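PDB 1VGP: 373aa long hypothetical citrate synthase from Sulfolobus tokodaii, which is a hypothetical protein of the citrate synthase family, built mainly from helices and assembled as a pair of like subunits. Local coordinates for residues Val85-Pro91 with Tyr131-Arg135; Gly217-Leu223 with Phe327-Phe331; Lys268-Lys272 with Tyr286-Glu290; Ala188-Val192 with Ser202-Gly206; Pro75-Phe81 with Thr97-Leu102. One frame throughout, in Å; residues are numbered along the deposited sequence.

Interaction 1. Residues Val85-Pro91 with Tyr131-Arg135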
# COMPACT_ATOMS: atom_id res chain seq x y z
N VAL A 85 -6.22 -10.11 -19.21
CA VAL A 85 -5.58 -8.82 -19.02
C VAL A 85 -4.61 -8.41 -20.14
O VAL A 85 -4.02 -9.25 -20.82
CB VAL A 85 -4.82 -8.78 -17.65
CG1 VAL A 85 -3.54 -9.63 -17.73
CG2 VAL A 85 -4.51 -7.35 -17.27
N ARG A 86 -4.48 -7.10 -20.33
CA ARG A 86 -3.37 -6.52 -21.09
C ARG A 86 -2.12 -7.36 -20.88
O ARG A 86 -1.73 -7.64 -19.75
CB ARG A 86 -3.13 -5.09 -20.60
CG ARG A 86 -2.11 -4.31 -21.39
CD ARG A 86 -1.99 -2.91 -20.83
NE ARG A 86 -1.57 -1.94 -21.84
CZ ARG A 86 -2.18 -0.77 -22.03
NH1 ARG A 86 -1.71 0.08 -22.94
NH2 ARG A 86 -3.25 -0.45 -21.33
N LYS A 87 -1.48 -7.78 -21.98
CA LYS A 87 -0.31 -8.65 -21.86
C LYS A 87 1.00 -7.88 -21.96
O LYS A 87 2.08 -8.48 -21.94
CB LYS A 87 -0.36 -9.75 -22.92
CG LYS A 87 -1.45 -10.77 -22.67
CD LYS A 87 -1.17 -11.63 -21.45
CE LYS A 87 -2.32 -12.58 -21.13
NZ LYS A 87 -3.52 -11.89 -20.60
N ASP A 88 0.92 -6.56 -22.05
CA ASP A 88 2.10 -5.73 -21.92
C ASP A 88 2.10 -5.03 -20.56
O ASP A 88 2.72 -3.98 -20.38
CB ASP A 88 2.15 -4.70 -23.04
CG ASP A 88 0.91 -3.83 -23.08
OD1 ASP A 88 0.95 -2.70 -22.55
OD2 ASP A 88 -0.11 -4.26 -23.64
N ALA A 89 1.38 -5.61 -19.61
CA ALA A 89 1.35 -5.11 -18.24
C ALA A 89 2.65 -5.44 -17.51
O ALA A 89 3.28 -6.46 -17.79
CB ALA A 89 0.17 -5.73 -17.50
N GLN A 90 3.04 -4.58 -16.58
CA GLN A 90 4.16 -4.86 -15.69
C GLN A 90 3.83 -6.02 -14.76
O GLN A 90 2.83 -5.98 -14.05
CB GLN A 90 4.50 -3.63 -14.86
CG GLN A 90 5.06 -2.47 -15.68
CD GLN A 90 5.28 -1.22 -14.84
OE1 GLN A 90 5.78 -1.29 -13.72
NE2 GLN A 90 4.90 -0.06 -15.38
N PRO A 91 4.66 -7.08 -14.76
CA PRO A 91 4.39 -8.22 -13.86
C PRO A 91 4.12 -7.82 -12.40
O PRO A 91 3.32 -8.46 -11.72
CB PRO A 91 5.64 -9.09 -14.02
CG PRO A 91 6.13 -8.78 -15.41
CD PRO A 91 5.82 -7.33 -15.64
N TYR A 131 1.32 -15.95 -15.38
CA TYR A 131 1.32 -14.75 -16.21
C TYR A 131 2.39 -14.83 -17.28
O TYR A 131 2.19 -14.38 -18.41
CB TYR A 131 1.53 -13.50 -15.36
CG TYR A 131 1.37 -12.24 -16.18
CD1 TYR A 131 0.19 -12.00 -16.90
CD2 TYR A 131 2.40 -11.30 -16.27
CE1 TYR A 131 0.05 -10.86 -17.68
CE2 TYR A 131 2.27 -10.16 -17.05
CZ TYR A 131 1.10 -9.94 -17.75
OH TYR A 131 0.96 -8.80 -18.52
N ALA A 132 3.54 -15.40 -16.92
CA ALA A 132 4.67 -15.51 -17.82
C ALA A 132 4.33 -16.39 -19.04
O ALA A 132 4.71 -16.07 -20.17
CB ALA A 132 5.88 -16.08 -17.08
N ARG A 133 3.61 -17.48 -18.80
CA ARG A 133 3.16 -18.35 -19.88
C ARG A 133 2.13 -17.65 -20.74
O ARG A 133 2.30 -17.52 -21.95
CB ARG A 133 2.53 -19.62 -19.30
CG ARG A 133 3.37 -20.31 -18.24
CD ARG A 133 4.26 -21.38 -18.85
NE ARG A 133 3.51 -22.26 -19.73
CZ ARG A 133 4.03 -23.31 -20.36
NH1 ARG A 133 5.29 -23.65 -20.15
NH2 ARG A 133 3.29 -24.00 -21.22
N LEU A 134 1.06 -17.19 -20.10
CA LEU A 134 0.00 -16.45 -20.79
C LEU A 134 0.58 -15.32 -21.63
O LEU A 134 0.14 -15.06 -22.74
CB LEU A 134 -0.98 -15.89 -19.76
CG LEU A 134 -2.25 -16.68 -19.48
CD1 LEU A 134 -2.06 -18.15 -19.81
CD2 LEU A 134 -2.62 -16.50 -18.01
N ARG A 135 1.57 -14.63 -21.08
CA ARG A 135 2.16 -13.50 -21.77
C ARG A 135 2.87 -14.00 -23.03
O ARG A 135 2.81 -13.36 -24.08
CB ARG A 135 3.16 -12.80 -20.85
CG ARG A 135 3.92 -11.67 -21.49
CD ARG A 135 5.25 -11.49 -20.78
NE ARG A 135 5.33 -10.17 -20.17
CZ ARG A 135 6.46 -9.53 -19.91
NH1 ARG A 135 6.43 -8.28 -19.49
NH2 ARG A 135 7.64 -10.15 -20.07
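Tyr131, near the C-terminal end of helix 113-135, drives its ring into the turn that joins helices 76-84 and 91-105, so that a helix side chain plugs the bend between two successive helices of the citrate synthase fold. Its CB already points at the turn, and with CG set opposite the backbone N (chi1 -173°) the ring continues across. Along one flank CE1 meets Val85 CG1 at 3.8 Å and the methylene CD of Lys87 at 4.0 Å. On the other flank CE2 lies 3.9 Å from Ala89 O, which sits near the ring plane, with Pro91 packed more loosely beyond. At the tip OH donates a hydrogen bond to Arg86 O, 3.2 Å away and in the carbonyl plane on a lone pair, while Ala89 CB lies 3.3 Å from Tyr131 OH. Tyrosine suits this place because its ring fills a largely apolar bend and its hydroxyl satisfies a backbone carbonyl that has left the helix.

Lys87 serves two ends. Its aliphatic part crosses Leu134, CE to CB 3.8 Å, whereas NZ folds back onto Val85 O and also bonds to Leu82 O, carbonyls at and just past the C-terminal end of helix 76-84. Arg135 reaches along the turn, with NH1 carried to a salt bridge with Asp325 and the guanidinium face lying against Pro91. Beyond the turn, Val85 and Ala89 pack on Phe77 and Ile104 of the second subunit. Within the turn Arg86 NE holds Asp88 OD1 at 2.7 Å, approaching the carboxylate on its syn side.

Interaction 2. Residues Gly217-Leu223 with Phe327-Phe331; sequences GANYEAL and FPAVF
Phe327 opens helix 327-346 by laying its CB over the ring of Tyr220, 3.5 Å from the centroid and 16° off the normal, a CH-pi contact. Its CG lies beside the backbone N (chi1 -67°), and the ring presents one edge to the same face of Tyr220; the two planes stand at 78° with centroids 5.2 Å apart, a T-shaped pair in which CD1 is the leading atom. Farther along that edge, Phe327 CE1 reaches Leu223 CD1 at 4.2 Å, so the first turn of helix 221-228 also rests on this phenylalanine.

Pro328 follows, a residue well suited to the first turn of a helix because amides there have no helical acceptor, so the missing N-H costs nothing; its CD lies 4.0 Å from Tyr220 CE1. Ala329 and Val330 face other partners, among them Met92 and Phe317. One turn after Phe327, Phe331 comes back to the contact: its CD2 meets Ala218 CB at 3.6 Å and the OH of Tyr220 at 3.3 Å, while CE2 lies near the backbone of Gly217, whose conformation of positive phi is readily taken by glycine. On its own account Phe331 also makes an edge-to-face pair with His177.

The meeting is thus one of carbon and ring surfaces: dispersion, helped by the weak electrostatics of C-H groups against a pi cloud, fits the loop 217-220 to the start of the helix and would limit how the Tyr220 ring can turn.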
# COMPACT_ATOMS: atom_id res chain seq x y z
N GLY A 217 18.10 -2.51 -3.99
CA GLY A 217 17.94 -3.85 -4.55
C GLY A 217 16.85 -3.96 -5.60
O GLY A 217 16.19 -2.98 -5.94
N ALA A 218 16.67 -5.18 -6.10
CA ALA A 218 15.79 -5.44 -7.25
C ALA A 218 16.18 -4.56 -8.41
O ALA A 218 15.36 -3.83 -8.95
CB ALA A 218 14.33 -5.19 -6.87
N ASN A 219 17.45 -4.63 -8.81
CA ASN A 219 17.96 -3.71 -9.81
C ASN A 219 18.03 -4.36 -11.16
O ASN A 219 17.28 -3.98 -12.07
CB ASN A 219 19.34 -3.20 -9.37
CG ASN A 219 19.24 -2.13 -8.31
OD1 ASN A 219 18.54 -1.13 -8.48
ND2 ASN A 219 19.93 -2.33 -7.19
N TYR A 220 18.91 -5.35 -11.31
CA TYR A 220 18.93 -6.18 -12.52
C TYR A 220 19.36 -5.39 -13.75
O TYR A 220 19.18 -5.84 -14.88
CB TYR A 220 17.55 -6.80 -12.73
CG TYR A 220 17.03 -7.44 -11.47
CD1 TYR A 220 15.82 -7.04 -10.91
CD2 TYR A 220 17.76 -8.43 -10.82
CE1 TYR A 220 15.36 -7.59 -9.71
CE2 TYR A 220 17.32 -8.99 -9.63
CZ TYR A 220 16.12 -8.57 -9.08
OH TYR A 220 15.69 -9.11 -7.90
N GLU A 221 19.94 -4.22 -13.52
CA GLU A 221 20.57 -3.45 -14.58
C GLU A 221 21.91 -4.10 -14.90
O GLU A 221 22.52 -3.82 -15.93
CB GLU A 221 20.77 -2.00 -14.12
CG GLU A 221 19.58 -1.09 -14.42
CD GLU A 221 19.64 -0.51 -15.83
OE1 GLU A 221 18.58 -0.13 -16.37
OE2 GLU A 221 20.76 -0.42 -16.38
N ALA A 222 22.35 -4.98 -14.00
CA ALA A 222 23.61 -5.71 -14.13
C ALA A 222 23.64 -6.64 -15.33
O ALA A 222 24.65 -6.72 -16.03
CB ALA A 222 23.89 -6.50 -12.86
N LEU A 223 22.54 -7.34 -15.57
CA LEU A 223 22.40 -8.20 -16.75
C LEU A 223 22.55 -7.36 -18.01
O LEU A 223 23.20 -7.78 -18.97
CB LEU A 223 21.03 -8.88 -16.76
CG LEU A 223 20.92 -10.32 -17.26
CD1 LEU A 223 19.58 -10.49 -17.96
CD2 LEU A 223 22.05 -10.66 -18.21
N PHE A 327 11.88 -10.32 -12.87
CA PHE A 327 12.85 -10.47 -11.79
C PHE A 327 12.32 -9.93 -10.45
O PHE A 327 12.34 -10.62 -9.44
CB PHE A 327 14.18 -9.79 -12.15
CG PHE A 327 14.92 -10.44 -13.30
CD1 PHE A 327 16.08 -9.87 -13.80
CD2 PHE A 327 14.45 -11.62 -13.89
CE1 PHE A 327 16.77 -10.46 -14.86
CE2 PHE A 327 15.14 -12.21 -14.95
CZ PHE A 327 16.29 -11.63 -15.44
N PRO A 328 11.84 -8.67 -10.44
CA PRO A 328 11.28 -8.11 -9.21
C PRO A 328 10.16 -8.94 -8.61
O PRO A 328 10.06 -9.08 -7.38
CB PRO A 328 10.79 -6.71 -9.62
CG PRO A 328 10.72 -6.76 -11.11
CD PRO A 328 11.83 -7.67 -11.53
N ALA A 329 9.31 -9.50 -9.47
CA ALA A 329 8.18 -10.31 -9.01
C ALA A 329 8.60 -11.65 -8.39
O ALA A 329 7.96 -12.12 -7.45
CB ALA A 329 7.22 -10.55 -10.17
N VAL A 330 9.67 -12.26 -8.91
CA VAL A 330 10.29 -13.43 -8.27
C VAL A 330 10.93 -13.05 -6.93
O VAL A 330 10.85 -13.81 -5.96
CB VAL A 330 11.36 -14.09 -9.19
CG1 VAL A 330 11.85 -15.41 -8.59
CG2 VAL A 330 10.79 -14.34 -10.58
N PHE A 331 11.57 -11.88 -6.89
CA PHE A 331 11.99 -11.26 -5.65
C PHE A 331 10.81 -11.25 -4.67
O PHE A 331 10.92 -11.72 -3.52
CB PHE A 331 12.45 -9.83 -5.95
CG PHE A 331 13.19 -9.15 -4.82
CD1 PHE A 331 12.83 -9.35 -3.49
CD2 PHE A 331 14.23 -8.27 -5.10
CE1 PHE A 331 13.49 -8.68 -2.46
CE2 PHE A 331 14.90 -7.61 -4.08
CZ PHE A 331 14.52 -7.82 -2.76

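Interaction 3. Residues Lys268-Lys272 with Tyr286-Glu290; sequences KQYAK and YQIAE
An aromatic side chain bridges two helices of an antiparallel helical hairpin here: Tyr286 of helix 281-300 lies against Lys268, Ala271 and Lys272 of helix 262-278, joined to it by a very short turn. The centre of the contact lies about 21 Å from the centre of the chain, probably in the smaller domain of the citrate synthase fold. The local axes run at 142° and come no nearer than 11.3 Å, a wide spacing that a large residue such as tyrosine can fill. Its CG, set opposite the backbone N, carries the ring across the gap.

Lys272 lies over one face of the ring, its CA 3.7 Å from the centroid in a CH-pi contact, and its CG 3.5 Å from CE1. Ala271, whose short side chain accommodates the ring, has its CB 4.0 Å from Tyr286 CE2. Lys268 stretches out fully and passes the phenol with CE 3.6 Å from OH, on its way to a salt bridge between NZ and Glu293. Lys268 NZ and Lys272 NZ lie 4.9 and 5.1 Å from Glu290 OE1, not in contact but near enough perhaps to steady its negative charge. That carboxylate accepts a hydrogen bond from the phenol: Tyr286 OH bonds to Glu290 OE1 at 2.8 Å, arriving from above the carboxylate plane.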
# COMPACT_ATOMS: atom_id res chain seq x y z
N LYS A 268 26.87 -16.70 -6.19
CA LYS A 268 27.87 -16.77 -7.25
C LYS A 268 28.13 -18.20 -7.71
O LYS A 268 28.39 -18.44 -8.89
CB LYS A 268 29.19 -16.15 -6.78
CG LYS A 268 30.31 -16.30 -7.79
CD LYS A 268 31.58 -15.58 -7.34
CE LYS A 268 32.71 -15.83 -8.32
NZ LYS A 268 33.96 -15.19 -7.85
N GLN A 269 28.07 -19.14 -6.78
CA GLN A 269 28.40 -20.52 -7.13
C GLN A 269 27.37 -21.06 -8.11
O GLN A 269 27.70 -21.83 -9.00
CB GLN A 269 28.45 -21.39 -5.86
CG GLN A 269 27.08 -21.59 -5.19
CD GLN A 269 27.13 -22.47 -3.95
OE1 GLN A 269 27.26 -23.71 -4.03
NE2 GLN A 269 27.03 -21.84 -2.78
N TYR A 270 26.11 -20.63 -7.95
CA TYR A 270 25.02 -21.12 -8.81
C TYR A 270 24.95 -20.37 -10.14
O TYR A 270 24.58 -20.95 -11.16
CB TYR A 270 23.67 -21.01 -8.09
CG TYR A 270 23.58 -21.88 -6.85
CD1 TYR A 270 23.74 -21.34 -5.57
CD2 TYR A 270 23.39 -23.26 -6.96
CE1 TYR A 270 23.73 -22.14 -4.44
CE2 TYR A 270 23.39 -24.07 -5.82
CZ TYR A 270 23.56 -23.51 -4.58
OH TYR A 270 23.58 -24.31 -3.46
N ALA A 271 25.31 -19.09 -10.12
CA ALA A 271 25.43 -18.33 -11.35
C ALA A 271 26.45 -19.05 -12.23
O ALA A 271 26.18 -19.38 -13.38
CB ALA A 271 25.90 -16.92 -11.04
N LYS A 272 27.61 -19.30 -11.65
CA LYS A 272 28.68 -20.00 -12.33
C LYS A 272 28.27 -21.40 -12.80
O LYS A 272 28.51 -21.75 -13.96
CB LYS A 272 29.87 -20.08 -11.38
CG LYS A 272 31.14 -20.61 -11.99
CD LYS A 272 32.21 -20.70 -10.92
CE LYS A 272 33.59 -20.77 -11.52
NZ LYS A 272 34.26 -22.06 -11.22
N TYR A 286 28.51 -14.73 -18.14
CA TYR A 286 29.11 -15.02 -16.85
C TYR A 286 30.59 -14.67 -16.88
O TYR A 286 31.14 -14.13 -15.91
CB TYR A 286 28.92 -16.48 -16.48
CG TYR A 286 29.51 -16.78 -15.13
CD1 TYR A 286 30.73 -17.45 -15.01
CD2 TYR A 286 28.93 -16.27 -13.96
CE1 TYR A 286 31.36 -17.59 -13.77
CE2 TYR A 286 29.54 -16.41 -12.72
CZ TYR A 286 30.76 -17.07 -12.64
OH TYR A 286 31.42 -17.17 -11.43
N GLN A 287 31.24 -14.97 -18.01
CA GLN A 287 32.65 -14.62 -18.17
C GLN A 287 32.86 -13.11 -18.09
O GLN A 287 33.82 -12.65 -17.47
CB GLN A 287 33.18 -15.14 -19.50
CG GLN A 287 32.97 -16.63 -19.71
CD GLN A 287 33.84 -17.19 -20.83
OE1 GLN A 287 34.95 -17.65 -20.58
NE2 GLN A 287 33.33 -17.15 -22.05
N ILE A 288 31.96 -12.35 -18.73
CA ILE A 288 31.92 -10.89 -18.59
C ILE A 288 31.92 -10.52 -17.12
O ILE A 288 32.71 -9.69 -16.66
CB ILE A 288 30.62 -10.27 -19.20
CG1 ILE A 288 30.41 -10.72 -20.65
CG2 ILE A 288 30.69 -8.75 -19.11
CD1 ILE A 288 31.47 -10.27 -21.58
N ALA A 289 31.00 -11.15 -16.39
CA ALA A 289 30.71 -10.80 -15.00
C ALA A 289 31.92 -11.02 -14.08
O ALA A 289 32.19 -10.22 -13.19
CB ALA A 289 29.51 -11.62 -14.52
N GLU A 290 32.64 -12.12 -14.29
CA GLU A 290 33.83 -12.36 -13.50
C GLU A 290 34.87 -11.28 -13.76
O GLU A 290 35.44 -10.72 -12.83
CB GLU A 290 34.41 -13.74 -13.81
CG GLU A 290 34.21 -14.72 -12.67
CD GLU A 290 34.48 -16.15 -13.07
OE1 GLU A 290 34.05 -17.07 -12.33
OE2 GLU A 290 35.12 -16.35 -14.13

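Interaction 4. Residues Ala188-Val192 with Ser202-Gly206; sequences ASLVV and SIVAG
Val192 spreads its two methyls over Ser202 and Ala205 because of its chi1 of 170°: CG1, set opposite the backbone N, meets Ser202 OG at 3.6 Å, and CG2, beside that N, meets Ala205 CB at 3.6 Å. On the other helix Ser202 carries its OG beside its own backbone N, opposite the carbonyl carbon, which brings the hydroxyl against CG1 of the valine. A turn back, Ser189 OG donates a hydrogen bond to Ser202 O over 3.2 Å. That donor stands well above the carbonyl plane, 62° out of it, and so is not on a lone pair. The same carbonyl oxygen also receives the helical bond from Gly206 N at 3.0 Å, so two donors grip it, and Ser189 CA adds a CA-H...O contact to it.

Small residues make this closeness possible. Gly206, bare of any side chain, lets Ser189 OG come to 3.7 Å from its CA, and Ala188 rests its CB on the carbonyl of Ala205. The serines are small too, and the hydroxyl of Ser189 gains a partner in a buried place. The axes accordingly come within 7.5 Å, at a crossing angle of 153°. Around the pair, Ser189 also touches Trp339 of helix 327-346, while Ala188 and Val192 also pack on Val191 and Ala205 of the second subunit. Helices 184-193 and 199-210 therefore form a tight antiparallel hairpin lined with small residues, consistent with the sandwich of antiparallel helix pairs at the dimer interface of citrate synthases.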
# COMPACT_ATOMS: atom_id res chain seq x y z
N ALA A 188 6.09 -0.22 4.32
CA ALA A 188 4.78 0.09 3.75
C ALA A 188 3.78 -0.96 4.21
O ALA A 188 2.65 -0.62 4.57
CB ALA A 188 4.87 0.12 2.21
N SER A 189 4.21 -2.22 4.19
CA SER A 189 3.44 -3.34 4.74
C SER A 189 2.99 -3.07 6.17
O SER A 189 1.82 -3.23 6.51
CB SER A 189 4.31 -4.60 4.76
OG SER A 189 4.06 -5.39 3.62
N LEU A 190 3.96 -2.69 6.99
CA LEU A 190 3.76 -2.52 8.42
C LEU A 190 2.80 -1.36 8.69
O LEU A 190 1.97 -1.42 9.61
CB LEU A 190 5.10 -2.28 9.11
CG LEU A 190 5.80 -3.43 9.85
CD1 LEU A 190 5.20 -4.78 9.47
CD2 LEU A 190 7.29 -3.38 9.53
N VAL A 191 2.90 -0.30 7.90
CA VAL A 191 2.01 0.83 8.07
C VAL A 191 0.56 0.39 7.88
O VAL A 191 -0.31 0.71 8.69
CB VAL A 191 2.32 1.96 7.07
CG1 VAL A 191 1.36 3.13 7.30
CG2 VAL A 191 3.79 2.40 7.21
N VAL A 192 0.31 -0.35 6.81
CA VAL A 192 -1.04 -0.84 6.56
C VAL A 192 -1.44 -1.84 7.65
O VAL A 192 -2.54 -1.77 8.20
CB VAL A 192 -1.13 -1.48 5.16
CG1 VAL A 192 -2.46 -2.20 5.00
CG2 VAL A 192 -0.98 -0.40 4.10
N SER A 202 -2.07 -5.33 3.25
CA SER A 202 -0.71 -5.06 3.67
C SER A 202 0.29 -5.47 2.60
O SER A 202 1.23 -4.73 2.30
CB SER A 202 -0.40 -5.82 4.96
OG SER A 202 -1.27 -5.41 6.00
N ILE A 203 0.08 -6.66 2.05
CA ILE A 203 0.94 -7.22 1.02
C ILE A 203 0.86 -6.45 -0.30
O ILE A 203 1.86 -6.32 -1.01
CB ILE A 203 0.59 -8.70 0.76
CG1 ILE A 203 0.70 -9.49 2.07
CG2 ILE A 203 1.51 -9.27 -0.31
CD1 ILE A 203 1.99 -9.26 2.83
N VAL A 204 -0.33 -5.94 -0.62
CA VAL A 204 -0.50 -5.05 -1.77
C VAL A 204 0.37 -3.80 -1.61
O VAL A 204 0.99 -3.33 -2.57
CB VAL A 204 -1.98 -4.61 -1.94
CG1 VAL A 204 -2.08 -3.48 -2.96
CG2 VAL A 204 -2.84 -5.78 -2.38
N ALA A 205 0.41 -3.26 -0.39
CA ALA A 205 1.26 -2.11 -0.09
C ALA A 205 2.74 -2.48 -0.22
O ALA A 205 3.53 -1.70 -0.75
CB ALA A 205 0.96 -1.60 1.31
N GLY A 206 3.10 -3.67 0.26
CA GLY A 206 4.46 -4.15 0.11
C GLY A 206 4.93 -4.18 -1.33
O GLY A 206 5.97 -3.62 -1.68

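Interaction 5. Residues Pro75-Phe81 with Thr97-Leu102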
# COMPACT_ATOMS: atom_id res chain seq x y z
N PRO A 75 -8.05 -18.94 -7.52
CA PRO A 75 -9.47 -19.04 -7.90
C PRO A 75 -9.71 -18.60 -9.34
O PRO A 75 -8.88 -17.90 -9.93
CB PRO A 75 -10.18 -18.13 -6.90
CG PRO A 75 -9.14 -17.18 -6.46
CD PRO A 75 -7.85 -17.96 -6.44
N ASP A 76 -10.84 -19.02 -9.91
CA ASP A 76 -11.08 -18.84 -11.33
C ASP A 76 -11.11 -17.37 -11.74
O ASP A 76 -10.67 -17.01 -12.84
CB ASP A 76 -12.40 -19.50 -11.73
CG ASP A 76 -12.54 -20.88 -11.16
OD1 ASP A 76 -12.82 -20.99 -9.94
OD2 ASP A 76 -12.36 -21.87 -11.92
N PHE A 77 -11.64 -16.53 -10.85
CA PHE A 77 -11.78 -15.12 -11.16
C PHE A 77 -10.41 -14.52 -11.46
O PHE A 77 -10.23 -13.86 -12.48
CB PHE A 77 -12.45 -14.38 -9.99
CG PHE A 77 -12.94 -13.00 -10.35
CD1 PHE A 77 -13.68 -12.80 -11.51
CD2 PHE A 77 -12.64 -11.91 -9.55
CE1 PHE A 77 -14.13 -11.52 -11.86
CE2 PHE A 77 -13.08 -10.63 -9.88
CZ PHE A 77 -13.83 -10.43 -11.04
N ILE A 78 -9.44 -14.76 -10.59
CA ILE A 78 -8.12 -14.16 -10.80
C ILE A 78 -7.38 -14.82 -11.98
O ILE A 78 -6.65 -14.14 -12.71
CB ILE A 78 -7.23 -14.19 -9.48
CG1 ILE A 78 -6.42 -15.48 -9.42
CG2 ILE A 78 -8.10 -14.04 -8.23
CD1 ILE A 78 -4.95 -15.26 -9.71
N ILE A 79 -7.59 -16.11 -12.19
CA ILE A 79 -7.06 -16.76 -13.39
C ILE A 79 -7.68 -16.16 -14.65
O ILE A 79 -7.01 -15.97 -15.67
CB ILE A 79 -7.32 -18.29 -13.36
CG1 ILE A 79 -6.22 -18.96 -12.53
CG2 ILE A 79 -7.31 -18.86 -14.77
CD1 ILE A 79 -6.53 -20.38 -12.13
N LYS A 80 -8.97 -15.85 -14.57
CA LYS A 80 -9.69 -15.16 -15.64
C LYS A 80 -9.06 -13.79 -15.88
O LYS A 80 -8.85 -13.36 -17.02
CB LYS A 80 -11.15 -14.99 -15.22
CG LYS A 80 -12.08 -14.43 -16.27
CD LYS A 80 -13.51 -14.81 -15.92
CE LYS A 80 -14.54 -13.93 -16.61
NZ LYS A 80 -14.48 -13.99 -18.10
N PHE A 81 -8.75 -13.12 -14.78
CA PHE A 81 -8.03 -11.86 -14.82
C PHE A 81 -6.74 -11.99 -15.61
O PHE A 81 -6.44 -11.17 -16.48
CB PHE A 81 -7.70 -11.40 -13.39
CG PHE A 81 -6.66 -10.32 -13.32
CD1 PHE A 81 -6.88 -9.07 -13.91
CD2 PHE A 81 -5.46 -10.54 -12.65
CE1 PHE A 81 -5.93 -8.07 -13.84
CE2 PHE A 81 -4.50 -9.54 -12.57
CZ PHE A 81 -4.73 -8.30 -13.16
N THR A 97 -2.40 -6.48 -8.37
CA THR A 97 -3.82 -6.63 -8.62
C THR A 97 -4.31 -8.02 -8.19
O THR A 97 -5.36 -8.16 -7.54
CB THR A 97 -4.12 -6.40 -10.12
OG1 THR A 97 -3.48 -5.20 -10.54
CG2 THR A 97 -5.61 -6.27 -10.36
N ALA A 98 -3.54 -9.05 -8.54
CA ALA A 98 -3.95 -10.42 -8.24
C ALA A 98 -4.07 -10.62 -6.73
O ALA A 98 -5.02 -11.24 -6.25
CB ALA A 98 -2.95 -11.39 -8.84
N VAL A 99 -3.09 -10.12 -5.98
CA VAL A 99 -3.15 -10.23 -4.53
C VAL A 99 -4.37 -9.49 -3.99
O VAL A 99 -5.04 -9.94 -3.07
CB VAL A 99 -1.86 -9.64 -3.88
CG1 VAL A 99 -1.96 -9.69 -2.36
CG2 VAL A 99 -0.64 -10.41 -4.37
N SER A 100 -4.67 -8.34 -4.59
CA SER A 100 -5.84 -7.56 -4.21
C SER A 100 -7.11 -8.38 -4.46
O SER A 100 -8.00 -8.41 -3.62
CB SER A 100 -5.89 -6.27 -5.03
OG SER A 100 -6.96 -5.45 -4.61
N LEU A 101 -7.17 -9.02 -5.62
CA LEU A 101 -8.31 -9.87 -5.97
C LEU A 101 -8.40 -11.05 -5.01
O LEU A 101 -9.49 -11.43 -4.57
CB LEU A 101 -8.18 -10.37 -7.41
CG LEU A 101 -8.32 -9.31 -8.50
CD1 LEU A 101 -7.61 -9.75 -9.77
CD2 LEU A 101 -9.79 -9.07 -8.76
N LEU A 102 -7.25 -11.63 -4.68
CA LEU A 102 -7.23 -12.74 -3.74
C LEU A 102 -7.92 -12.34 -2.44
O LEU A 102 -8.64 -13.14 -1.84
CB LEU A 102 -5.79 -13.17 -3.47
CG LEU A 102 -5.22 -14.16 -4.48
CD1 LEU A 102 -3.76 -14.47 -4.18
CD2 LEU A 102 -6.05 -15.44 -4.44
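Thr97, whose carbon side lies on Phe81, has a hydroxyl gripped twice: OG1 hydrogen-bonds with Asp93 O a turn earlier in its own helix and with the OG of Ser100 of the second subunit. Threonine suits the spot because one branch can do each job. Its OG1 stands beside the backbone N and opposite the carbonyl carbon (chi1 -49°), while the methyl CG2 comes obliquely to the Phe81 ring, 3.6 Å from CZ.

The rest of the interface is hydrocarbon, with Leu101 at its middle. One methyl, CD1, sits over a face of Phe81, 4.0 Å from the centroid and 26° off the normal, a CH-pi contact. The other, CD2, touches CE2 of Phe77 at 3.8 Å, so the forked leucine is held between two phenylalanines that follow one another by a turn. Its CB in turn meets Ile78 CG2 at 3.8 Å, and the far methyl of Ile78, CD1, reaches toward Ala98. At the start of helix 76-84 its N-cap, Pro75, lays its CD 3.7 Å from Leu102 CD2.

The two helices run nearly antiparallel, at 159°, with their axes 9.8 Å apart at the closest and branched and aromatic side chains between them. Helix 91-105 is central here: its Ala98 and Val99 turn to helix 113-135, and Val99 also meets helix 199-210, while Phe81 and Leu101 of the second subunit pack on Phe77 and Phe81, respectively, of helix 76-84.

Interactions 1 and 5 are neighbours in sequence: their segments alternate along the chain, their centres lie about 13 Å apart, and together they bind helix 76-84, the turn after it and helix 91-105 to one another and to helix 113-135. Interaction 5 touches interaction 4 directly, where Val204 CG2 comes within 4.0 Å of Val99 CG1. These three contacts all reach the second subunit. Interaction 2, nearest the centre of the chain, stands between that side and interaction 3, with centres about 17 Å from interaction 1 and about 16 Å from interaction 3. The latter is nested within the loop that interaction 2 closes, and lies across the chain's centre from interactions 4 and 5, at about 35 and 37 Å between centres.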